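Local structure of beta-galactosidase (Bacillus circulans subsp. alkalophilus, 3TTY) at residues E176-A181 against H189-W194; K162-W167 against Q215-D220. The protein hydrolyses terminal non-reducing beta-D-galactose residues from beta-galactosides, working as a trimeric TIM-barrel glycoside hydrolase. All coordinates share one frame; numbering follows the deposited sequence.

How the contacts relate
Both contacts lie in the excursion between barrel strands 142-146 and 249-253, which carries helices 158-172, 175-181 and 215-243, so they belong to the TIM-barrel part of the chain. Their centres are about 12 Å apart. Along the chain 162-167 comes first, then both segments of contact 1 (176-181 and 189-194), and last 215-220; the large loop shut by contact 2 thus contains the small one shut by contact 1. The two meet directly where Trp-194 O packs on Arg-165 CD, 3.3 Å away. In contact 2 the Phe-164 side chain lies about 9 Å from the zinc ion, and contact 1 has the more extensive meeting with a second subunit of the trimer.

Contact 1 (E176-A181 against H189-W194); sequences EALNKA and HTFYDW
Asn-179 reaches across from helix 175-181 and grips both polar backbone atoms of Phe-191. Its OD1 accepts the N-H of Phe-191, 3.0 Å from OD1 to Phe-191 N and nearly straight at 174°, with the donor tilted from the carbonyl plane. The other half of the amide gives ND2 to Phe-191 O, also at 3.0 Å; this bond lies in the carbonyl plane on a lone pair and almost exactly in the Asn-179 amide plane. Two bonds to one residue fix the rotation of the amide. With chi1 at -81°, CG stands opposite the carbonyl carbon and the group faces the loop. OD1 is also hydrogen-bonded to Thr-184 OG1, so a residue of the connecting loop shares the acceptor. The amide plane runs within 8° of the Phe-191 ring plane. Next to the amide, Leu-178 splits its two methyls: CD2 meets Phe-191 CD2 at 3.9 Å, and CD1 meets Trp-194 CZ3 at 4.0 Å. The loop passes across this helix, held by the Asn-179 amide and packed on Leu-178. Ala-48 and Ala-87 of a neighbouring subunit pack on Thr-190 and Phe-191 respectively. Helix 158-172 packs on the apolar part of the contact, with Leu-168 and Tyr-172 against Leu-178 and Lys-169 against Trp-194.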
# COMPACT_ATOMS: atom_id res chain seq x y z
N GLU A 176 25.36 25.55 18.77
CA GLU A 176 24.38 26.59 19.06
C GLU A 176 23.67 27.00 17.76
O GLU A 176 22.45 27.17 17.73
CB GLU A 176 25.02 27.78 19.78
CG GLU A 176 24.01 28.77 20.33
CD GLU A 176 24.66 29.90 21.11
OE1 GLU A 176 25.52 29.60 21.98
OE2 GLU A 176 24.32 31.08 20.85
N ALA A 177 24.44 27.15 16.69
CA ALA A 177 23.86 27.53 15.40
C ALA A 177 23.04 26.39 14.83
O ALA A 177 22.00 26.60 14.21
CB ALA A 177 24.94 27.97 14.42
N LEU A 178 23.50 25.16 15.04
CA LEU A 178 22.74 24.01 14.57
C LEU A 178 21.38 23.93 15.29
O LEU A 178 20.34 23.84 14.65
CB LEU A 178 23.52 22.71 14.75
CG LEU A 178 22.69 21.51 14.28
CD1 LEU A 178 23.33 20.80 13.11
CD2 LEU A 178 22.40 20.54 15.43
N ASN A 179 21.41 23.98 16.61
CA ASN A 179 20.18 23.87 17.38
C ASN A 179 19.17 24.94 16.99
O ASN A 179 17.96 24.69 17.01
CB ASN A 179 20.46 23.88 18.89
CG ASN A 179 20.88 22.52 19.40
OD1 ASN A 179 20.25 21.50 19.09
ND2 ASN A 179 21.95 22.48 20.18
N LYS A 180 19.65 26.12 16.63
CA LYS A 180 18.74 27.19 16.20
C LYS A 180 18.21 26.97 14.77
O LYS A 180 17.00 27.06 14.52
CB LYS A 180 19.42 28.55 16.30
CG LYS A 180 18.47 29.74 16.16
CD LYS A 180 18.98 30.93 16.99
CE LYS A 180 18.33 32.23 16.57
NZ LYS A 180 18.67 32.55 15.15
N ALA A 181 19.12 26.68 13.84
CA ALA A 181 18.71 26.39 12.47
C ALA A 181 17.65 25.29 12.42
O ALA A 181 16.77 25.32 11.57
CB ALA A 181 19.91 26.00 11.61
N HIS A 189 14.56 18.34 21.52
CA HIS A 189 15.53 17.83 20.55
C HIS A 189 16.94 18.42 20.70
O HIS A 189 17.81 18.17 19.86
CB HIS A 189 15.00 18.00 19.13
CG HIS A 189 14.42 16.75 18.57
ND1 HIS A 189 13.46 16.01 19.24
CD2 HIS A 189 14.67 16.08 17.42
CE1 HIS A 189 13.14 14.95 18.52
NE2 HIS A 189 13.87 14.97 17.41
N THR A 190 17.16 19.17 21.77
CA THR A 190 18.45 19.81 21.99
C THR A 190 19.62 18.83 21.85
O THR A 190 19.68 17.79 22.51
CB THR A 190 18.53 20.49 23.38
OG1 THR A 190 17.37 21.31 23.56
CG2 THR A 190 19.79 21.34 23.51
N PHE A 191 20.55 19.17 20.97
CA PHE A 191 21.77 18.39 20.83
C PHE A 191 22.91 18.98 21.65
O PHE A 191 23.19 20.17 21.57
CB PHE A 191 22.14 18.32 19.36
CG PHE A 191 21.20 17.50 18.56
CD1 PHE A 191 21.14 16.13 18.75
CD2 PHE A 191 20.35 18.08 17.65
CE1 PHE A 191 20.26 15.36 18.03
CE2 PHE A 191 19.45 17.31 16.93
CZ PHE A 191 19.42 15.94 17.12
N TYR A 192 23.59 18.14 22.44
CA TYR A 192 24.73 18.60 23.22
C TYR A 192 26.04 18.08 22.65
O TYR A 192 27.12 18.47 23.10
CB TYR A 192 24.60 18.18 24.69
CG TYR A 192 23.52 18.92 25.44
CD1 TYR A 192 23.69 20.26 25.77
CD2 TYR A 192 22.34 18.29 25.80
CE1 TYR A 192 22.70 20.96 26.46
CE2 TYR A 192 21.34 18.97 26.49
CZ TYR A 192 21.54 20.31 26.82
OH TYR A 192 20.57 21.02 27.51
N ASP A 193 25.95 17.21 21.66
CA ASP A 193 27.13 16.69 20.96
C ASP A 193 26.77 16.28 19.54
O ASP A 193 25.65 15.83 19.28
CB ASP A 193 27.73 15.50 21.71
CG ASP A 193 29.00 14.99 21.06
OD1 ASP A 193 29.94 15.80 20.87
OD2 ASP A 193 29.06 13.80 20.72
N TRP A 194 27.70 16.42 18.60
CA TRP A 194 27.42 16.10 17.21
C TRP A 194 27.04 14.62 17.03
O TRP A 194 26.18 14.28 16.20
CB TRP A 194 28.59 16.47 16.30
CG TRP A 194 29.00 17.90 16.39
CD1 TRP A 194 29.97 18.41 17.18
CD2 TRP A 194 28.44 19.01 15.67
NE1 TRP A 194 30.06 19.76 17.00
CE2 TRP A 194 29.13 20.16 16.08
CE3 TRP A 194 27.42 19.14 14.72
CZ2 TRP A 194 28.85 21.43 15.57
CZ3 TRP A 194 27.14 20.40 14.21
CH2 TRP A 194 27.85 21.53 14.65

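Contact 2 (K162-W167 against Q215-D220); sequences KQFRVW and QGISLD
Phe-164 and Trp-167, one helical turn apart on helix 158-172, both reach toward Asp-220 on the first turns of helix 215-243. Each extends its ring away from its own backbone, CG lying opposite the main-chain N (chi1 -178° for Trp-167, and much the same for Phe-164), and this shared conformation carries the two rings across to helix 215-243. The six-membered end of the indole does the touching: Trp-167 CZ3 lies 3.7 Å from Asp-220 CB, and CH2 comes to 3.6 Å from Asp-220 O. Asp-220 CG sits at the indole edge, in the ring plane, and the carboxylate is turned 65° to that plane. Phe-164 takes the adjoining ground, its CE1 3.8 Å from Asp-220 O and its CZ 4.1 Å from Ile-217 O, while its CE2 makes a looser apolar contact with Ile-217 CG2 at 4.4 Å. While CB and CG of Asp-220 lie against the end of the indole, its buried carboxylate is held by several partners: OD1 by Tyr-172 OH and Trp-182 NE1, OD2 by a salt bridge to Arg-223 NH1, which probably favours the charged form. Trp-167 NE1 is hydrogen-bonded to Asp-227 OD2, anchoring the indole farther along helix 215-243. The two segments cross almost perpendicularly, at 101°, and their axes approach no closer than 12.3 Å, a separation that the aromatic side chains bridge in place of closely apposed backbones. Tyr-221, edge-to-face with Phe-164, and Phe-224, against both rings, continue this aromatic cluster along helix 215-243, while helix 405-413 packs on Ser-218 and Leu-219 of that same helix.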
# COMPACT_ATOMS: atom_id res chain seq x y z
N LYS A 162 28.26 9.44 9.87
CA LYS A 162 29.41 10.16 10.40
C LYS A 162 29.77 11.36 9.53
O LYS A 162 30.13 12.43 10.03
CB LYS A 162 30.63 9.25 10.48
CG LYS A 162 30.50 8.09 11.44
CD LYS A 162 31.78 7.29 11.36
CE LYS A 162 31.69 5.95 12.03
NZ LYS A 162 32.90 5.16 11.62
N GLN A 163 29.69 11.19 8.22
CA GLN A 163 30.08 12.27 7.33
C GLN A 163 29.01 13.36 7.35
O GLN A 163 29.32 14.54 7.22
CB GLN A 163 30.38 11.72 5.93
CG GLN A 163 30.97 12.74 4.98
CD GLN A 163 32.23 13.43 5.51
OE1 GLN A 163 33.03 12.84 6.26
NE2 GLN A 163 32.42 14.68 5.09
N PHE A 164 27.75 12.98 7.55
CA PHE A 164 26.68 13.95 7.79
C PHE A 164 27.06 14.94 8.90
O PHE A 164 26.83 16.15 8.79
CB PHE A 164 25.38 13.23 8.16
CG PHE A 164 24.18 14.14 8.27
CD1 PHE A 164 23.98 15.17 7.35
CD2 PHE A 164 23.22 13.93 9.25
CE1 PHE A 164 22.85 15.99 7.43
CE2 PHE A 164 22.09 14.74 9.34
CZ PHE A 164 21.90 15.77 8.43
N ARG A 165 27.65 14.42 9.97
CA ARG A 165 28.01 15.25 11.11
C ARG A 165 29.12 16.23 10.74
O ARG A 165 29.09 17.38 11.18
CB ARG A 165 28.42 14.39 12.32
CG ARG A 165 27.31 13.46 12.75
CD ARG A 165 27.73 12.52 13.86
NE ARG A 165 26.64 11.62 14.24
CZ ARG A 165 26.73 10.30 14.26
NH1 ARG A 165 27.87 9.72 13.92
NH2 ARG A 165 25.68 9.56 14.61
N VAL A 166 30.07 15.77 9.94
CA VAL A 166 31.18 16.62 9.50
C VAL A 166 30.59 17.73 8.64
O VAL A 166 30.95 18.90 8.78
CB VAL A 166 32.22 15.81 8.68
CG1 VAL A 166 33.29 16.72 8.09
CG2 VAL A 166 32.86 14.71 9.56
N TRP A 167 29.66 17.36 7.77
CA TRP A 167 29.02 18.30 6.86
C TRP A 167 28.21 19.37 7.62
O TRP A 167 28.06 20.50 7.16
CB TRP A 167 28.13 17.53 5.89
CG TRP A 167 27.43 18.34 4.84
CD1 TRP A 167 27.84 18.57 3.56
CD2 TRP A 167 26.17 19.00 4.98
NE1 TRP A 167 26.92 19.33 2.89
CE2 TRP A 167 25.88 19.61 3.74
CE3 TRP A 167 25.26 19.12 6.02
CZ2 TRP A 167 24.72 20.35 3.53
CZ3 TRP A 167 24.11 19.85 5.81
CH2 TRP A 167 23.85 20.46 4.58
N GLN A 215 11.83 18.76 9.81
CA GLN A 215 12.15 19.01 8.40
C GLN A 215 13.56 19.57 8.21
O GLN A 215 14.20 19.31 7.18
CB GLN A 215 11.08 19.83 7.63
CG GLN A 215 9.86 20.33 8.40
CD GLN A 215 8.98 19.24 9.00
OE1 GLN A 215 9.17 18.87 10.16
NE2 GLN A 215 7.99 18.77 8.25
N GLY A 216 14.06 20.30 9.20
CA GLY A 216 15.38 20.88 9.10
C GLY A 216 16.45 19.82 8.91
O GLY A 216 17.39 19.99 8.12
N ILE A 217 16.31 18.73 9.66
CA ILE A 217 17.23 17.61 9.54
C ILE A 217 17.07 16.90 8.18
O ILE A 217 18.03 16.66 7.47
CB ILE A 217 16.98 16.61 10.69
CG1 ILE A 217 17.15 17.33 12.03
CG2 ILE A 217 17.93 15.43 10.60
CD1 ILE A 217 16.97 16.42 13.25
N SER A 218 15.83 16.60 7.82
CA SER A 218 15.53 15.93 6.56
C SER A 218 16.02 16.74 5.37
O SER A 218 16.59 16.20 4.42
CB SER A 218 14.03 15.70 6.45
OG SER A 218 13.59 14.80 7.44
N LEU A 219 15.80 18.05 5.44
CA LEU A 219 16.23 18.96 4.38
C LEU A 219 17.74 18.94 4.21
O LEU A 219 18.24 18.76 3.11
CB LEU A 219 15.73 20.37 4.68
CG LEU A 219 16.06 21.49 3.68
CD1 LEU A 219 15.69 21.07 2.27
CD2 LEU A 219 15.35 22.80 4.08
N ASP A 220 18.47 19.13 5.32
CA ASP A 220 19.93 19.07 5.31
C ASP A 220 20.50 17.74 4.88
O ASP A 220 21.55 17.70 4.26
CB ASP A 220 20.52 19.44 6.68
CG ASP A 220 20.52 20.93 6.94
OD1 ASP A 220 20.76 21.34 8.09
OD2 ASP A 220 20.24 21.70 5.98